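PDB 5NNP: N-terminal acetyltransferase-like protein from Chaetomium thermophilum, which probably serves as Naa15, the TPR-repeat auxiliary subunit of the NatA N-terminal acetyltransferase, which holds the catalytic subunit Naa10 and is bound by the regulator HypK. Local coordinates for residues T503-K508 against P643-A649; L314-D319 against L345-Y349; L191-N195 against A207-L211; M47-A51 against L66-A70. All coordinates share one frame. Residues are numbered along the deposited sequence.

Contact 1 of 4, residues T503-K508 against P643-A649; sequences TALALK and PNGEKLA
Residues 503-508 form the first turn and a half of helix 503-523. Residues 643-649 meet them as a loop that winds into the short helix 646-649. In register, Ala-504 CA lies 4.8 Å from Gly-645 CA, and Leu-505 CA 5.6 Å from Asn-644 CA. Thr-503 (chi1 m) skirts the edge, its CB 4.4 Å from Ala-649 CB. Ala-504 points toward the loop; its small methyl permits the close approach, with Ala-504 CB 3.2 Å from Asn-644 O and 4.0 Å from Ala-649 CB. Opposite it, Gly-645 has a left-handed backbone (phi/psi 60/22), where a CB would clash with Ala-504 O and Lys-508 CB, so glycine suits on both counts. Leu-505, rotamer mt, brings CD2 to 4.0 Å from Asn-644 CB. Leu-507, also mt, sets CD1 3.9 Å from Leu-648 CB while packing on Leu-566 and Tyr-567. Lys-508 (t, p, t, t) runs along the loop: Lys-508 CE is 3.4 Å from Pro-643 O, its NZ hydrogen-bonds Asp-642 O, and Lys-508 CA lies 3.8 Å from Leu-648 CD1. The contact rests on van der Waals packing of small and aliphatic groups against the loop backbone, with the lysine chain laid across the loop: a glycine N-cap begins a short helix that docks on the alpha-helical array of the NatA auxiliary subunit.

Contact 2 of 4, residues L314-D319 against L345-Y349; sequences LTLMFD and LAEEY
Helices 303-320 and 336-352, parts of the auxiliary subunit's alpha-helical repeat array with short helix 325-329 between them, cross here at -55°, their local axes 10.9 Å apart, with Leu-314 CA 7.5 Å from Ala-346 CA and Thr-315 CA 7.3 Å from Tyr-349 CA. Tyr-349 takes chi1 t (chi2 -83°), which carries its ring across the gap. Phe-318, chi1 m with chi2 -18°, turns its ring edge to the tyrosine face in a T-shaped stack: centroids 5.0 Å apart, planes at 61°. Phe-318 CB also makes a CH-pi contact, 3.7 Å from the centroid of the Tyr-349 ring. Leu-314 and Leu-345, both mt, meet with Leu-314 CD1 3.8 Å from Leu-345 CB, and Phe-318 CE2 lies 4.2 Å from the small Ala-346 CB. Helix 369-381 touches both rings. Asp-319 (chi1 m) turns its carboxylate toward the tyrosine hydroxyl at the exposed edge, where Tyr-349 OH donates to Asp-319 OD1 at 2.5 Å. Tyrosine thereby satisfies two environments: its ring is buried among apolar neighbours, while its hydroxyl is paid for by a short hydrogen bond to an exposed carboxylate.

Contact 3 of 4, residues L191-N195 against A207-L211; sequences LLYKN and ALQHL
Asn-195 ND2 donates twice across this antiparallel helical hairpin of the TPR-like superhelix: to His-210 ND1 at 3.0 Å, nearly linear at 170°, and to Ala-207 O at 2.8 Å. Ala-207 O also accepts the helical bond from Leu-211 N, so the amide adds a second donor to a carbonyl already in use. Chi1 t with chi2 -91° aims the Asn-195 amide across the gap, while its OD1 accepts from Tyr-231 on the next helix, which makes asparagine, donor and acceptor in one group, well suited to this buried place. On the other side of the imidazole, a water lies 2.7 Å from His-210 NE2 and 3.0 Å from Lys-194 NZ, whose amine also bonds Thr-170. His-210 (chi1 t) points toward helix 185-200. The axes run at 168°, 10.2 Å apart, with Asn-195 CA 5.9 Å from Ala-207 CA. The remaining contacts are van der Waals and mostly involve the polar groups: Leu-211 CB lies 3.8 Å from Asn-195 ND2, Lys-194 CD rests 3.8 Å from His-210 NE2, and Leu-191 O lies 3.5 Å from His-210 CE1, near the ring plane.

Contact 4 of 4, residues M47-A51 against L66-A70; sequences MSMKA and LAKEA
Apolar contacts dominate where helix 44-55 runs beside helix 60-73 in the opposite sense, axes 8.3 Å apart and crossing at -163°. Ser-48 CA lies 5.1 Å from Ala-67 CA, and Met-47 CA 5.7 Å from Ala-70 CA. Two larger side chains fill the interface: Met-47 (m, t, p) reaches Leu-66 (t, p), with Met-47 CE 3.5 Å from Leu-66 CD1, while Leu-66 CD2 settles 3.4 Å from Met-47 O and 4.0 Å from Ala-51 CB. The alanines supply the closeness. Ala-51 CB meets Ala-67 CB at 3.8 Å, and Ala-70 CB meets Met-47 CB at 3.8 Å; bulkier residues would force the backbones apart. This is the paired-helix unit of a tetratricopeptide repeat, two antiparallel helices with small residues at their closest approach, and the next helix, 78-90, packs on Ser-48 and Ala-67. Among polar links, a water bridges the pair, accepting from Ser-48 OG at 2.8 Å and donating to Ala-67 O at 2.9 Å; serine is small enough to sit in the seam, and its OG is also hydrogen-bonded to Gly-44 O. Charged residues keep to the margins: Lys-50 lends its aliphatic part, Lys-50 CG 3.8 Å from Leu-66 CD2, while its amine forms a salt bridge with Glu-34.

How the contacts relate
Contacts 3 and 4 each pair successive antiparallel helices, yet differ in chemistry: contact 4 is chiefly apolar and closely spaced through its alanines, whereas contact 3 is held by an asparagine-histidine network at a wider axis spacing. Contact 2 joins two helices with a third short one between them, crossing steeply around aromatic rings. Contact 1 alone brings together distant parts of the sequence, 135 residues apart, and is only partly buried; the other three are buried. No two contacts share a helix or touch. Contacts 2 and 4 lie on opposite sides of the chain's centre, their own centres about 77 Å apart, showing how far the helical array extends.

Contact 1 of 4, residues T503-K508 against P643-A649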
loop_
_atom_site.group_PDB
_atom_site.type_symbol
_atom_site.label_atom_id
_atom_site.label_comp_id
_atom_site.label_asym_id
_atom_site.label_seq_id
_atom_site.Cartn_x
_atom_site.Cartn_y
_atom_site.Cartn_z
ATOM N N THR A 503 -24.991 -11.249 -12.084
ATOM C CA THR A 503 -24.212 -10.180 -12.705
ATOM C C THR A 503 -24.316 -8.870 -11.930
ATOM O O THR A 503 -23.349 -8.127 -11.833
ATOM C CB THR A 503 -24.663 -9.954 -14.165
ATOM O OG1 THR A 503 -24.759 -11.221 -14.822
ATOM C CG2 THR A 503 -23.677 -9.092 -14.927
ATOM N N ALA A 504 -25.489 -8.604 -11.365
ATOM C CA ALA A 504 -25.728 -7.350 -10.663
ATOM C C ALA A 504 -24.822 -7.191 -9.445
ATOM O O ALA A 504 -24.124 -6.187 -9.334
ATOM C CB ALA A 504 -27.188 -7.242 -10.252
ATOM N N LEU A 505 -24.825 -8.171 -8.538
ATOM C CA LEU A 505 -24.040 -8.047 -7.310
ATOM C C LEU A 505 -22.557 -8.239 -7.589
ATOM O O LEU A 505 -21.704 -7.695 -6.885
ATOM C CB LEU A 505 -24.492 -9.052 -6.258
ATOM C CG LEU A 505 -25.892 -8.919 -5.677
ATOM C CD1 LEU A 505 -26.117 -10.108 -4.773
ATOM C CD2 LEU A 505 -26.090 -7.602 -4.925
ATOM N N ALA A 506 -22.245 -9.020 -8.611
ATOM C CA ALA A 506 -20.859 -9.176 -9.010
ATOM C C ALA A 506 -20.283 -7.819 -9.423
ATOM O O ALA A 506 -19.233 -7.413 -8.929
ATOM C CB ALA A 506 -20.739 -10.183 -10.135
ATOM N N LEU A 507 -20.979 -7.111 -10.316
ATOM C CA LEU A 507 -20.493 -5.812 -10.783
ATOM C C LEU A 507 -20.422 -4.806 -9.629
ATOM O O LEU A 507 -19.463 -4.026 -9.518
ATOM C CB LEU A 507 -21.378 -5.267 -11.910
ATOM C CG LEU A 507 -21.275 -5.884 -13.311
ATOM C CD1 LEU A 507 -22.345 -5.317 -14.196
ATOM C CD2 LEU A 507 -19.917 -5.647 -13.935
ATOM N N LYS A 508 -21.438 -4.841 -8.770
ATOM C CA LYS A 508 -21.510 -3.922 -7.643
ATOM C C LYS A 508 -20.254 -4.050 -6.784
ATOM O O LYS A 508 -19.653 -3.047 -6.396
ATOM C CB LYS A 508 -22.765 -4.180 -6.814
ATOM C CG LYS A 508 -22.958 -3.217 -5.655
ATOM C CD LYS A 508 -23.040 -1.786 -6.148
ATOM C CE LYS A 508 -23.472 -0.832 -5.042
ATOM N NZ LYS A 508 -23.781 0.531 -5.567
ATOM N N PRO A 643 -28.138 0.058 -5.000
ATOM C CA PRO A 643 -27.430 -0.723 -3.975
ATOM C C PRO A 643 -27.111 -2.152 -4.402
ATOM O O PRO A 643 -26.138 -2.721 -3.936
ATOM C CB PRO A 643 -28.414 -0.734 -2.800
ATOM C CG PRO A 643 -29.405 0.363 -3.092
ATOM C CD PRO A 643 -29.498 0.422 -4.573
ATOM N N ASN A 644 -27.935 -2.734 -5.263
ATOM C CA ASN A 644 -27.694 -4.095 -5.716
ATOM C C ASN A 644 -27.111 -4.146 -7.110
ATOM O O ASN A 644 -27.084 -5.205 -7.739
ATOM C CB ASN A 644 -28.982 -4.887 -5.673
ATOM C CG ASN A 644 -29.579 -4.909 -4.303
ATOM O OD1 ASN A 644 -28.877 -4.694 -3.305
ATOM N ND2 ASN A 644 -30.882 -5.170 -4.229
ATOM N N GLY A 645 -26.667 -2.988 -7.591
ATOM C CA GLY A 645 -26.053 -2.873 -8.898
ATOM C C GLY A 645 -26.958 -3.302 -10.035
ATOM O O GLY A 645 -26.477 -3.654 -11.109
ATOM N N GLU A 646 -28.268 -3.284 -9.814
ATOM C CA GLU A 646 -29.191 -3.634 -10.890
ATOM C C GLU A 646 -29.051 -2.687 -12.099
ATOM O O GLU A 646 -29.169 -3.113 -13.245
ATOM C CB GLU A 646 -30.635 -3.651 -10.379
ATOM C CG GLU A 646 -30.957 -4.819 -9.426
ATOM C CD GLU A 646 -30.821 -6.205 -10.076
ATOM O OE1 GLU A 646 -30.990 -6.318 -11.312
ATOM O OE2 GLU A 646 -30.544 -7.185 -9.343
ATOM N N LYS A 647 -28.777 -1.410 -11.849
ATOM C CA LYS A 647 -28.546 -0.477 -12.947
ATOM C C LYS A 647 -27.247 -0.813 -13.684
ATOM O O LYS A 647 -27.169 -0.671 -14.904
ATOM C CB LYS A 647 -28.531 0.963 -12.433
ATOM C CG LYS A 647 -29.826 1.341 -11.710
ATOM C CD LYS A 647 -29.897 2.821 -11.339
ATOM C CE LYS A 647 -31.185 3.140 -10.569
ATOM N NZ LYS A 647 -31.359 4.612 -10.325
ATOM N N LEU A 648 -26.241 -1.288 -12.949
ATOM C CA LEU A 648 -24.998 -1.749 -13.570
ATOM C C LEU A 648 -25.231 -2.879 -14.572
ATOM O O LEU A 648 -24.773 -2.827 -15.715
ATOM C CB LEU A 648 -24.020 -2.205 -12.501
ATOM C CG LEU A 648 -23.672 -1.072 -11.547
ATOM C CD1 LEU A 648 -22.873 -1.584 -10.342
ATOM C CD2 LEU A 648 -22.924 0.027 -12.307
ATOM N N ALA A 649 -25.954 -3.902 -14.132
ATOM C CA ALA A 649 -26.219 -5.070 -14.962
ATOM C C ALA A 649 -27.078 -4.721 -16.167
ATOM O O ALA A 649 -26.986 -5.375 -17.200
ATOM C CB ALA A 649 -26.881 -6.151 -14.140
#

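Contact 2 of 4, residues L314-D319 against L345-Y349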
loop_
_atom_site.group_PDB
_atom_site.type_symbol
_atom_site.label_atom_id
_atom_site.label_comp_id
_atom_site.label_asym_id
_atom_site.label_seq_id
_atom_site.Cartn_x
_atom_site.Cartn_y
_atom_site.Cartn_z
ATOM N N LEU A 314 15.527 -28.047 12.768
ATOM C CA LEU A 314 14.236 -28.722 12.920
ATOM C C LEU A 314 13.998 -29.208 14.355
ATOM O O LEU A 314 12.890 -29.096 14.874
ATOM C CB LEU A 314 14.122 -29.897 11.949
ATOM C CG LEU A 314 13.730 -29.516 10.524
ATOM C CD1 LEU A 314 13.555 -30.764 9.673
ATOM C CD2 LEU A 314 12.445 -28.668 10.507
ATOM N N THR A 315 15.036 -29.729 15.000
ATOM C CA THR A 315 14.895 -30.203 16.375
ATOM C C THR A 315 14.469 -29.082 17.321
ATOM O O THR A 315 13.590 -29.273 18.162
ATOM C CB THR A 315 16.197 -30.814 16.911
ATOM O OG1 THR A 315 16.625 -31.881 16.055
ATOM C CG2 THR A 315 15.987 -31.346 18.332
ATOM N N LEU A 316 15.113 -27.924 17.188
ATOM C CA LEU A 316 14.724 -26.732 17.940
ATOM C C LEU A 316 13.250 -26.398 17.752
ATOM O O LEU A 316 12.529 -26.169 18.725
ATOM C CB LEU A 316 15.556 -25.518 17.526
ATOM C CG LEU A 316 16.918 -25.346 18.186
ATOM C CD1 LEU A 316 17.695 -24.276 17.453
ATOM C CD2 LEU A 316 16.755 -24.970 19.643
ATOM N N MET A 317 12.801 -26.358 16.502
ATOM C CA MET A 317 11.449 -25.889 16.244
ATOM C C MET A 317 10.424 -26.937 16.683
ATOM O O MET A 317 9.427 -26.608 17.329
ATOM C CB MET A 317 11.263 -25.529 14.763
ATOM C CG MET A 317 12.237 -24.467 14.257
ATOM S SD MET A 317 12.035 -22.806 14.975
ATOM C CE MET A 317 10.952 -22.040 13.761
ATOM N N PHE A 318 10.669 -28.196 16.345
ATOM C CA PHE A 318 9.740 -29.249 16.730
ATOM C C PHE A 318 9.647 -29.379 18.240
ATOM O O PHE A 318 8.561 -29.525 18.780
ATOM C CB PHE A 318 10.141 -30.573 16.100
ATOM C CG PHE A 318 9.916 -30.608 14.625
ATOM C CD1 PHE A 318 9.064 -29.685 14.032
ATOM C CD2 PHE A 318 10.559 -31.542 13.823
ATOM C CE1 PHE A 318 8.843 -29.699 12.665
ATOM C CE2 PHE A 318 10.347 -31.564 12.456
ATOM C CZ PHE A 318 9.492 -30.647 11.873
ATOM N N ASP A 319 10.779 -29.299 18.923
ATOM C CA ASP A 319 10.777 -29.407 20.376
ATOM C C ASP A 319 9.967 -28.292 21.015
ATOM O O ASP A 319 9.320 -28.485 22.050
ATOM C CB ASP A 319 12.201 -29.401 20.911
ATOM C CG ASP A 319 12.876 -30.744 20.749
ATOM O OD1 ASP A 319 12.194 -31.712 20.343
ATOM O OD2 ASP A 319 14.082 -30.832 21.043
ATOM N N LEU A 345 14.323 -35.770 7.359
ATOM C CA LEU A 345 14.692 -35.358 8.709
ATOM C C LEU A 345 13.487 -35.312 9.650
ATOM O O LEU A 345 13.599 -35.664 10.831
ATOM C CB LEU A 345 15.377 -33.998 8.682
ATOM C CG LEU A 345 16.808 -34.062 8.155
ATOM C CD1 LEU A 345 17.379 -32.664 8.121
ATOM C CD2 LEU A 345 17.651 -34.991 9.021
ATOM N N ALA A 346 12.346 -34.870 9.131
ATOM C CA ALA A 346 11.120 -34.838 9.916
ATOM C C ALA A 346 10.712 -36.252 10.319
ATOM O O ALA A 346 10.390 -36.517 11.474
ATOM C CB ALA A 346 10.001 -34.170 9.139
ATOM N N GLU A 347 10.721 -37.153 9.350
ATOM C CA GLU A 347 10.406 -38.543 9.599
ATOM C C GLU A 347 11.381 -39.114 10.625
ATOM O O GLU A 347 11.010 -39.913 11.489
ATOM C CB GLU A 347 10.460 -39.336 8.294
ATOM C CG GLU A 347 9.677 -40.631 8.346
ATOM C CD GLU A 347 8.188 -40.408 8.202
ATOM O OE1 GLU A 347 7.803 -39.606 7.329
ATOM O OE2 GLU A 347 7.407 -41.030 8.958
ATOM N N GLU A 348 12.629 -38.672 10.525
ATOM C CA GLU A 348 13.703 -39.116 11.400
ATOM C C GLU A 348 13.458 -38.660 12.834
ATOM O O GLU A 348 13.685 -39.406 13.784
ATOM C CB GLU A 348 15.031 -38.575 10.887
ATOM C CG GLU A 348 16.223 -39.440 11.129
ATOM C CD GLU A 348 17.485 -38.823 10.540
ATOM O OE1 GLU A 348 18.057 -37.913 11.182
ATOM O OE2 GLU A 348 17.902 -39.223 9.429
ATOM N N TYR A 349 12.999 -37.422 12.975
ATOM C CA TYR A 349 12.698 -36.835 14.274
ATOM C C TYR A 349 11.495 -37.531 14.917
ATOM O O TYR A 349 11.510 -37.865 16.102
ATOM C CB TYR A 349 12.442 -35.336 14.109
ATOM C CG TYR A 349 11.928 -34.644 15.346
ATOM C CD1 TYR A 349 10.574 -34.667 15.671
ATOM C CD2 TYR A 349 12.795 -33.954 16.189
ATOM C CE1 TYR A 349 10.108 -34.044 16.806
ATOM C CE2 TYR A 349 12.333 -33.319 17.331
ATOM C CZ TYR A 349 10.990 -33.370 17.631
ATOM O OH TYR A 349 10.529 -32.738 18.758
#

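Contact 3 of 4, residues L191-N195 against A207-L211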
loop_
_atom_site.group_PDB
_atom_site.type_symbol
_atom_site.label_atom_id
_atom_site.label_comp_id
_atom_site.label_asym_id
_atom_site.label_seq_id
_atom_site.Cartn_x
_atom_site.Cartn_y
_atom_site.Cartn_z
ATOM N N LEU A 191 17.992 17.930 7.110
ATOM C CA LEU A 191 19.338 17.514 6.716
ATOM C C LEU A 191 19.307 16.185 5.946
ATOM O O LEU A 191 19.957 16.044 4.908
ATOM C CB LEU A 191 20.238 17.394 7.936
ATOM C CG LEU A 191 20.648 18.704 8.617
ATOM C CD1 LEU A 191 21.167 18.439 10.012
ATOM C CD2 LEU A 191 21.689 19.466 7.800
ATOM N N LEU A 192 18.529 15.217 6.424
ATOM C CA LEU A 192 18.500 13.938 5.743
ATOM C C LEU A 192 17.837 14.055 4.367
ATOM O O LEU A 192 18.278 13.436 3.396
ATOM C CB LEU A 192 17.785 12.900 6.597
ATOM C CG LEU A 192 18.471 12.483 7.905
ATOM C CD1 LEU A 192 17.585 11.497 8.672
ATOM C CD2 LEU A 192 19.865 11.883 7.674
ATOM N N TYR A 193 16.786 14.856 4.279
ATOM C CA TYR A 193 16.105 15.058 3.000
ATOM C C TYR A 193 17.068 15.605 1.940
ATOM O O TYR A 193 17.158 15.056 0.830
ATOM C CB TYR A 193 14.897 15.984 3.176
ATOM C CG TYR A 193 14.151 16.296 1.892
ATOM C CD1 TYR A 193 13.703 15.284 1.058
ATOM C CD2 TYR A 193 13.876 17.613 1.527
ATOM C CE1 TYR A 193 13.017 15.572 -0.123
ATOM C CE2 TYR A 193 13.185 17.912 0.359
ATOM C CZ TYR A 193 12.760 16.890 -0.464
ATOM O OH TYR A 193 12.080 17.198 -1.623
ATOM N N LYS A 194 17.803 16.663 2.292
ATOM C CA LYS A 194 18.859 17.207 1.429
ATOM C C LYS A 194 19.888 16.133 1.072
ATOM O O LYS A 194 20.319 16.043 -0.083
ATOM C CB LYS A 194 19.559 18.399 2.094
ATOM C CG LYS A 194 20.810 18.929 1.316
ATOM C CD LYS A 194 21.566 20.037 2.088
ATOM C CE LYS A 194 22.749 20.568 1.330
ATOM N NZ LYS A 194 23.565 21.565 2.118
ATOM N N ASN A 195 20.289 15.324 2.053
ATOM C CA ASN A 195 21.232 14.244 1.777
ATOM C C ASN A 195 20.688 13.284 0.713
ATOM O O ASN A 195 21.404 12.936 -0.223
ATOM C CB ASN A 195 21.597 13.461 3.047
ATOM C CG ASN A 195 22.776 12.494 2.822
ATOM O OD1 ASN A 195 22.576 11.325 2.479
ATOM N ND2 ASN A 195 24.014 12.997 2.997
ATOM N N ALA A 207 27.532 12.885 -1.086
ATOM C CA ALA A 207 26.498 12.537 -0.127
ATOM C C ALA A 207 27.088 11.887 1.128
ATOM O O ALA A 207 26.596 12.113 2.243
ATOM C CB ALA A 207 25.460 11.618 -0.775
ATOM N N LEU A 208 28.127 11.076 0.954
ATOM C CA LEU A 208 28.783 10.451 2.098
ATOM C C LEU A 208 29.486 11.519 2.933
ATOM O O LEU A 208 29.400 11.549 4.162
ATOM C CB LEU A 208 29.786 9.386 1.649
ATOM C CG LEU A 208 30.462 8.641 2.807
ATOM C CD1 LEU A 208 29.415 8.041 3.734
ATOM C CD2 LEU A 208 31.397 7.570 2.303
ATOM N N GLN A 209 30.182 12.400 2.234
ATOM C CA GLN A 209 30.809 13.562 2.833
ATOM C C GLN A 209 29.796 14.396 3.630
ATOM O O GLN A 209 30.067 14.801 4.765
ATOM C CB GLN A 209 31.474 14.392 1.734
ATOM C CG GLN A 209 31.879 15.803 2.132
ATOM C CD GLN A 209 32.289 16.655 0.927
ATOM O OE1 GLN A 209 32.742 16.134 -0.097
ATOM N NE2 GLN A 209 32.125 17.971 1.047
ATOM N N HIS A 210 28.627 14.639 3.040
ATOM C CA HIS A 210 27.602 15.450 3.694
ATOM C C HIS A 210 26.972 14.689 4.849
ATOM O O HIS A 210 26.572 15.280 5.850
ATOM C CB HIS A 210 26.527 15.882 2.692
ATOM C CG HIS A 210 25.357 16.577 3.316
ATOM N ND1 HIS A 210 24.154 15.944 3.564
ATOM C CD2 HIS A 210 25.199 17.856 3.734
ATOM C CE1 HIS A 210 23.310 16.801 4.107
ATOM N NE2 HIS A 210 23.919 17.969 4.220
ATOM N N LEU A 211 26.889 13.372 4.698
ATOM C CA LEU A 211 26.339 12.521 5.740
ATOM C C LEU A 211 27.171 12.626 6.987
ATOM O O LEU A 211 26.661 12.960 8.050
ATOM C CB LEU A 211 26.286 11.067 5.301
ATOM C CG LEU A 211 25.447 10.208 6.244
ATOM C CD1 LEU A 211 23.947 10.559 6.096
ATOM C CD2 LEU A 211 25.701 8.714 6.017
HETATM O O HOH W 1 23.628 20.568 4.933
#

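Contact 4 of 4, residues M47-A51 against L66-A70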
loop_
_atom_site.group_PDB
_atom_site.type_symbol
_atom_site.label_atom_id
_atom_site.label_comp_id
_atom_site.label_asym_id
_atom_site.label_seq_id
_atom_site.Cartn_x
_atom_site.Cartn_y
_atom_site.Cartn_z
ATOM N N MET A 47 -25.318 35.849 -6.053
ATOM C CA MET A 47 -25.771 34.628 -6.701
ATOM C C MET A 47 -24.836 33.474 -6.354
ATOM O O MET A 47 -25.293 32.359 -6.089
ATOM C CB MET A 47 -25.853 34.813 -8.214
ATOM C CG MET A 47 -26.689 35.993 -8.657
ATOM S SD MET A 47 -26.672 36.164 -10.453
ATOM C CE MET A 47 -27.305 34.565 -10.944
ATOM N N SER A 48 -23.531 33.757 -6.357
ATOM C CA SER A 48 -22.506 32.778 -5.987
ATOM C C SER A 48 -22.659 32.306 -4.545
ATOM O O SER A 48 -22.524 31.119 -4.264
ATOM C CB SER A 48 -21.101 33.361 -6.178
ATOM O OG SER A 48 -20.863 33.721 -7.525
ATOM N N MET A 49 -22.918 33.241 -3.635
ATOM C CA MET A 49 -23.112 32.908 -2.226
ATOM C C MET A 49 -24.331 32.026 -2.035
ATOM O O MET A 49 -24.371 31.187 -1.139
ATOM C CB MET A 49 -23.250 34.175 -1.388
ATOM C CG MET A 49 -21.955 34.936 -1.223
ATOM S SD MET A 49 -20.672 33.859 -0.569
ATOM C CE MET A 49 -21.482 33.239 0.903
ATOM N N LYS A 50 -25.329 32.225 -2.886
ATOM C CA LYS A 50 -26.531 31.407 -2.860
ATOM C C LYS A 50 -26.237 30.029 -3.444
ATOM O O LYS A 50 -26.803 29.026 -3.005
ATOM C CB LYS A 50 -27.657 32.099 -3.630
ATOM C CG LYS A 50 -28.931 31.291 -3.757
ATOM C CD LYS A 50 -29.957 32.051 -4.588
ATOM C CE LYS A 50 -31.257 31.270 -4.745
ATOM N NZ LYS A 50 -32.274 32.024 -5.532
ATOM N N ALA A 51 -25.341 29.997 -4.432
ATOM C CA ALA A 51 -24.915 28.758 -5.075
ATOM C C ALA A 51 -24.216 27.841 -4.090
ATOM O O ALA A 51 -24.365 26.627 -4.164
ATOM C CB ALA A 51 -24.005 29.055 -6.248
ATOM N N LEU A 66 -26.285 27.827 -11.289
ATOM C CA LEU A 66 -26.342 29.164 -10.705
ATOM C C LEU A 66 -24.968 29.817 -10.599
ATOM O O LEU A 66 -24.792 30.958 -11.013
ATOM C CB LEU A 66 -26.999 29.125 -9.323
ATOM C CG LEU A 66 -27.113 30.476 -8.611
ATOM C CD1 LEU A 66 -27.920 31.460 -9.429
ATOM C CD2 LEU A 66 -27.705 30.316 -7.238
ATOM N N ALA A 67 -24.003 29.097 -10.032
ATOM C CA ALA A 67 -22.639 29.601 -9.932
ATOM C C ALA A 67 -22.126 30.004 -11.309
ATOM O O ALA A 67 -21.545 31.075 -11.483
ATOM C CB ALA A 67 -21.742 28.567 -9.315
ATOM N N LYS A 68 -22.387 29.149 -12.291
ATOM C CA LYS A 68 -21.923 29.353 -13.655
ATOM C C LYS A 68 -22.574 30.591 -14.287
ATOM O O LYS A 68 -21.924 31.376 -14.991
ATOM C CB LYS A 68 -22.205 28.090 -14.479
ATOM C CG LYS A 68 -21.680 28.110 -15.896
ATOM C CD LYS A 68 -21.195 26.728 -16.306
ATOM C CE LYS A 68 -22.347 25.818 -16.692
ATOM N NZ LYS A 68 -21.843 24.461 -17.023
ATOM N N GLU A 69 -23.865 30.759 -14.021
ATOM C CA GLU A 69 -24.595 31.956 -14.421
ATOM C C GLU A 69 -24.003 33.219 -13.774
ATOM O O GLU A 69 -23.993 34.290 -14.382
ATOM C CB GLU A 69 -26.077 31.817 -14.043
ATOM C CG GLU A 69 -26.947 32.920 -14.573
ATOM C CD GLU A 69 -26.884 33.006 -16.084
ATOM O OE1 GLU A 69 -27.040 31.950 -16.737
ATOM O OE2 GLU A 69 -26.669 34.119 -16.615
ATOM N N ALA A 70 -23.517 33.076 -12.541
ATOM C CA ALA A 70 -23.070 34.211 -11.752
ATOM C C ALA A 70 -21.781 34.755 -12.315
ATOM O O ALA A 70 -21.614 35.966 -12.464
ATOM C CB ALA A 70 -22.884 33.821 -10.287
HETATM O O HOH W 2 -20.049 31.454 -9.020
#